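Local coordinates for peptidoglycan recognition protein 3 (Branchiostoma belcheri tsingtauense, PDB 4Z8I) that probably cleaves the amide bond between N-acetylmuramic acid and L-alanine in bacterial peptidoglycan, as a zinc-dependent amidase that also carries a chitin-binding domain, at residues 94-100 against 162-168; 199-204 against 216-220. Residue numbers count along the deposited sequence, not the author numbering.

Contact 1 of 2, residues 94-100 against 162-168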
# COMPACT_ATOMS: atom_id res chain seq x y z
N HIS A 94 6.64 -10.86 -2.51
CA HIS A 94 5.61 -11.86 -2.23
C HIS A 94 6.09 -12.80 -1.13
O HIS A 94 7.29 -12.96 -0.92
CB HIS A 94 5.15 -12.60 -3.49
CG HIS A 94 6.06 -13.70 -3.94
ND1 HIS A 94 5.61 -14.80 -4.65
CD2 HIS A 94 7.40 -13.87 -3.81
CE1 HIS A 94 6.63 -15.60 -4.92
NE2 HIS A 94 7.72 -15.06 -4.42
N SER A 95 5.15 -13.38 -0.40
CA SER A 95 5.49 -14.26 0.71
C SER A 95 6.09 -15.57 0.21
O SER A 95 6.83 -16.23 0.94
CB SER A 95 4.24 -14.55 1.55
OG SER A 95 4.48 -15.57 2.49
N ALA A 96 5.79 -15.91 -1.04
CA ALA A 96 6.08 -17.24 -1.58
C ALA A 96 5.57 -18.31 -0.62
O ALA A 96 6.23 -19.32 -0.39
CB ALA A 96 7.57 -17.41 -1.84
N GLY A 97 4.39 -18.06 -0.06
CA GLY A 97 3.79 -18.94 0.92
C GLY A 97 2.27 -18.92 0.87
O GLY A 97 1.67 -18.70 -0.18
N ALA A 98 1.65 -19.15 2.03
CA ALA A 98 0.20 -19.30 2.09
C ALA A 98 -0.56 -18.00 1.83
O ALA A 98 -0.12 -16.92 2.22
CB ALA A 98 -0.21 -19.88 3.43
N THR A 99 -1.70 -18.12 1.16
CA THR A 99 -2.63 -17.02 1.02
C THR A 99 -3.55 -17.01 2.24
O THR A 99 -3.71 -18.03 2.91
CB THR A 99 -3.49 -17.15 -0.25
OG1 THR A 99 -4.03 -18.48 -0.33
CG2 THR A 99 -2.65 -16.90 -1.49
N CYS A 100 -4.15 -15.86 2.52
CA CYS A 100 -5.07 -15.74 3.64
C CYS A 100 -6.23 -14.82 3.25
O CYS A 100 -6.03 -13.85 2.53
CB CYS A 100 -4.34 -15.20 4.87
SG CYS A 100 -3.49 -13.64 4.61
N CYS A 162 5.16 -6.58 1.41
CA CYS A 162 5.07 -7.98 1.02
C CYS A 162 3.63 -8.47 0.95
O CYS A 162 2.92 -8.44 1.94
CB CYS A 162 5.87 -8.85 1.98
SG CYS A 162 5.77 -10.61 1.62
N PHE A 163 3.22 -8.93 -0.23
CA PHE A 163 1.92 -9.58 -0.37
C PHE A 163 2.04 -10.98 0.19
O PHE A 163 3.03 -11.67 -0.07
CB PHE A 163 1.51 -9.65 -1.84
CG PHE A 163 1.12 -8.32 -2.43
CD1 PHE A 163 2.08 -7.37 -2.74
CD2 PHE A 163 -0.21 -8.03 -2.69
CE1 PHE A 163 1.73 -6.16 -3.28
CE2 PHE A 163 -0.57 -6.81 -3.23
CZ PHE A 163 0.40 -5.88 -3.53
N MET A 164 1.06 -11.40 0.98
CA MET A 164 1.09 -12.75 1.54
C MET A 164 0.47 -13.78 0.61
O MET A 164 -0.75 -13.82 0.42
CB MET A 164 0.45 -12.78 2.92
CG MET A 164 1.29 -12.09 3.98
SD MET A 164 0.61 -12.21 5.63
CE MET A 164 -0.92 -11.29 5.43
N GLY A 165 1.33 -14.61 0.02
CA GLY A 165 0.91 -15.64 -0.92
C GLY A 165 2.01 -15.91 -1.93
O GLY A 165 3.08 -15.30 -1.88
N ASP A 166 1.75 -16.84 -2.84
CA ASP A 166 2.67 -17.13 -3.93
C ASP A 166 2.02 -16.70 -5.23
O ASP A 166 0.97 -17.22 -5.62
CB ASP A 166 3.00 -18.63 -3.98
CG ASP A 166 4.18 -18.94 -4.89
OD1 ASP A 166 4.63 -18.04 -5.63
OD2 ASP A 166 4.66 -20.09 -4.86
N PHE A 167 2.64 -15.74 -5.91
CA PHE A 167 2.02 -15.14 -7.09
C PHE A 167 2.86 -15.32 -8.35
O PHE A 167 3.03 -14.39 -9.14
CB PHE A 167 1.68 -13.68 -6.81
CG PHE A 167 0.82 -13.50 -5.59
CD1 PHE A 167 -0.49 -13.94 -5.59
CD2 PHE A 167 1.34 -12.94 -4.44
CE1 PHE A 167 -1.28 -13.80 -4.46
CE2 PHE A 167 0.56 -12.79 -3.31
CZ PHE A 167 -0.75 -13.22 -3.33
N THR A 168 3.36 -16.53 -8.53
CA THR A 168 4.09 -16.91 -9.73
C THR A 168 3.09 -17.31 -10.81
O THR A 168 3.30 -17.03 -11.99
CB THR A 168 5.05 -18.07 -9.45
OG1 THR A 168 4.32 -19.19 -8.94
CG2 THR A 168 6.10 -17.67 -8.43
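Two weak hydrogen bonds join these segments: Ser95 N gives one to Phe163 O (2.7 Å, bent at the hydrogen), and Phe167 N gives a long, straight one to His94 ND1 (3.4 Å). The first belongs to the parallel bridge of His94 with Phe163, where His94 CA also makes a CH···O contact with Phe163 O at 3.4 Å. Beyond it Gly165 O lies 2.9 Å from Ala96 N, inside the turn that Ala96 makes in a left-handed conformation. Asp166 OD1 comes within 3.2 Å of His94 CE1, in the ring plane. Gly165 is wedged under the loop, its CA 3.2 Å from Gly97 O; a CB there would clash with Thr99 CG2 and the Phe167 ring, and its phi of 150° also calls for glycine. Farther out, Cys100 SG meets Met164 CE at 3.6 Å, and the Phe167 ring turns its edge to His94 CB.

The His94 side chain also touches zinc ligand Cys210, so the contact borders the metal site of the amidase domain. Helix 103-120 packs against Ser95 and Met164 and is tied to Cys100 by the Cys100-Cys106 disulfide, whereas Phe163 reaches helices 174-190 and 213-218.

Contact 2 of 2, residues 199-204 against 216-220. With ZN (zinc ion), chain B.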
# COMPACT_ATOMS: atom_id res chain seq x y z
N LEU A 199 9.21 2.64 -8.11
CA LEU A 199 8.63 1.36 -7.70
C LEU A 199 9.43 0.20 -8.28
O LEU A 199 9.63 0.12 -9.50
CB LEU A 199 7.17 1.27 -8.14
CG LEU A 199 6.42 -0.01 -7.76
CD1 LEU A 199 6.06 -0.01 -6.29
CD2 LEU A 199 5.18 -0.19 -8.62
N TYR A 200 9.87 -0.71 -7.42
CA TYR A 200 10.62 -1.88 -7.86
C TYR A 200 9.93 -3.16 -7.43
O TYR A 200 9.23 -3.19 -6.41
CB TYR A 200 12.04 -1.89 -7.26
CG TYR A 200 12.89 -0.69 -7.59
CD1 TYR A 200 12.73 0.51 -6.91
CD2 TYR A 200 13.89 -0.78 -8.55
CE1 TYR A 200 13.53 1.60 -7.21
CE2 TYR A 200 14.69 0.31 -8.84
CZ TYR A 200 14.50 1.50 -8.17
OH TYR A 200 15.29 2.59 -8.45
N GLY A 201 10.12 -4.22 -8.20
CA GLY A 201 9.86 -5.56 -7.71
C GLY A 201 11.15 -6.03 -7.06
O GLY A 201 12.21 -5.46 -7.33
N HIS A 202 11.07 -7.04 -6.20
CA HIS A 202 12.27 -7.53 -5.52
C HIS A 202 13.31 -8.02 -6.52
O HIS A 202 14.51 -7.80 -6.34
CB HIS A 202 11.90 -8.65 -4.54
CG HIS A 202 13.03 -9.07 -3.65
ND1 HIS A 202 12.97 -10.18 -2.84
CD2 HIS A 202 14.25 -8.52 -3.43
CE1 HIS A 202 14.10 -10.30 -2.17
NE2 HIS A 202 14.90 -9.31 -2.51
N ARG A 203 12.86 -8.67 -7.59
CA ARG A 203 13.76 -9.20 -8.61
C ARG A 203 14.50 -8.10 -9.35
O ARG A 203 15.54 -8.34 -9.96
CB ARG A 203 12.98 -10.07 -9.61
CG ARG A 203 11.93 -9.30 -10.40
CD ARG A 203 11.28 -10.17 -11.46
NE ARG A 203 10.60 -11.33 -10.89
CZ ARG A 203 9.96 -12.24 -11.61
NH1 ARG A 203 9.91 -12.13 -12.93
NH2 ARG A 203 9.36 -13.26 -11.01
N ASP A 204 13.95 -6.89 -9.31
CA ASP A 204 14.57 -5.75 -9.99
C ASP A 204 15.84 -5.29 -9.28
O ASP A 204 16.71 -4.67 -9.89
CB ASP A 204 13.58 -4.58 -10.08
CG ASP A 204 12.47 -4.83 -11.09
OD1 ASP A 204 12.74 -5.49 -12.12
OD2 ASP A 204 11.35 -4.34 -10.87
N TYR A 216 4.47 -9.47 -10.49
CA TYR A 216 5.49 -8.63 -11.10
C TYR A 216 4.99 -8.03 -12.41
O TYR A 216 5.34 -6.90 -12.75
CB TYR A 216 6.78 -9.42 -11.34
CG TYR A 216 7.90 -8.61 -11.94
CD1 TYR A 216 8.62 -7.70 -11.18
CD2 TYR A 216 8.26 -8.77 -13.27
CE1 TYR A 216 9.65 -6.96 -11.72
CE2 TYR A 216 9.28 -8.04 -13.83
CZ TYR A 216 9.98 -7.14 -13.05
OH TYR A 216 11.00 -6.41 -13.60
N ASP A 217 4.19 -8.80 -13.14
CA ASP A 217 3.57 -8.29 -14.36
C ASP A 217 2.57 -7.19 -14.03
O ASP A 217 2.50 -6.18 -14.72
CB ASP A 217 2.88 -9.42 -15.13
CG ASP A 217 3.85 -10.28 -15.92
OD1 ASP A 217 4.99 -9.84 -16.16
OD2 ASP A 217 3.47 -11.41 -16.30
N ASP A 218 1.79 -7.40 -12.96
CA ASP A 218 0.78 -6.42 -12.58
C ASP A 218 1.39 -5.09 -12.14
O ASP A 218 0.90 -4.02 -12.50
CB ASP A 218 -0.14 -6.98 -11.49
CG ASP A 218 -1.31 -6.06 -11.18
OD1 ASP A 218 -2.32 -6.10 -11.92
OD2 ASP A 218 -1.24 -5.30 -10.19
N ILE A 219 2.48 -5.15 -11.37
CA ILE A 219 3.09 -3.92 -10.85
C ILE A 219 3.75 -3.03 -11.91
O ILE A 219 4.12 -1.89 -11.63
CB ILE A 219 4.10 -4.19 -9.70
CG1 ILE A 219 5.32 -4.95 -10.22
CG2 ILE A 219 3.43 -4.93 -8.56
CD1 ILE A 219 6.39 -5.15 -9.16
N LYS A 220 3.90 -3.55 -13.13
CA LYS A 220 4.41 -2.74 -14.23
C LYS A 220 3.38 -1.68 -14.59
O LYS A 220 3.72 -0.56 -14.97
CB LYS A 220 4.68 -3.60 -15.46
CG LYS A 220 5.42 -4.89 -15.18
CD LYS A 220 6.92 -4.68 -15.13
CE LYS A 220 7.60 -5.61 -16.12
NZ LYS A 220 6.94 -6.94 -16.15
ZN ZN B . 11.21 -10.46 -2.03
O HOH W 1 11.64 -11.37 -0.36
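Strand 197-201 ends at Gly201, and the chain turns into the short helix 202-205, with Asp204 N bonded to Gly201 O (3.0 Å). Asp204 OD2 reaches back to Gly201 N (2.9 Å), so side chain and backbone both bond Gly201 across the turn. Between 199-204 and 216-220 the CA atoms come nearest at Gly201 and Tyr216, 6.3 Å apart. Glycine leaves room for that approach: a CB on Gly201 would clash with Tyr216 CD1 and crowd Ile219 CD1.

Two neighbouring residues grip Tyr216. Its OH donates a very short hydrogen bond to Asp204 OD1 (2.5 Å), while Arg203 lies over one ring face, with CD 3.4 Å from the centroid in a CH-pi contact. The guanidinium continues as an offset stack, planes at 24°, and CZ stands 4.6 Å from the centroid, an off-centre cation-pi interaction; NH2 is held by Ala209 O and Asn213. Gly201 CA meets the edge of the Tyr216 ring, Ile219 CD1 packs on the same CA (3.8 Å), and Leu199 CD2 sits 3.6 Å from Ile219 O.

His202 points elsewhere, its ND1 binding zinc at 2.0 Å beside a water at 1.9 Å; His93 and Cys210 complete the site. The contact joins strand 197-201 and helix 202-205 to helix 213-218; Leu199 packs on Val90 and Ile92 of strand 87-94, and its backbone pairs on the other side with Arg224 and Val226.

Overall arrangement
From the N terminus, the chain passes the disulfide-rich region with its small three-stranded sheet, then enters the six-stranded mixed sheet of the amidase domain. Contact 1 opens where strand 87-94 ends and closes at the end of strand 158-163; the 61 residues between hold helix 103-120, strands 130-132 and 138-140 and most of strand 158-163. Helix 174-190 follows before contact 2 opens on strand 197-201; this contact closes a short loop of 11 residues carrying zinc ligand Cys210. The two are in series, neither nested nor crossed, with centres 14 Å apart. Strand 87-94 lies between strands 158-163 and 197-201, and its His93, adjoining contact 1, shares the zinc with His202 of contact 2.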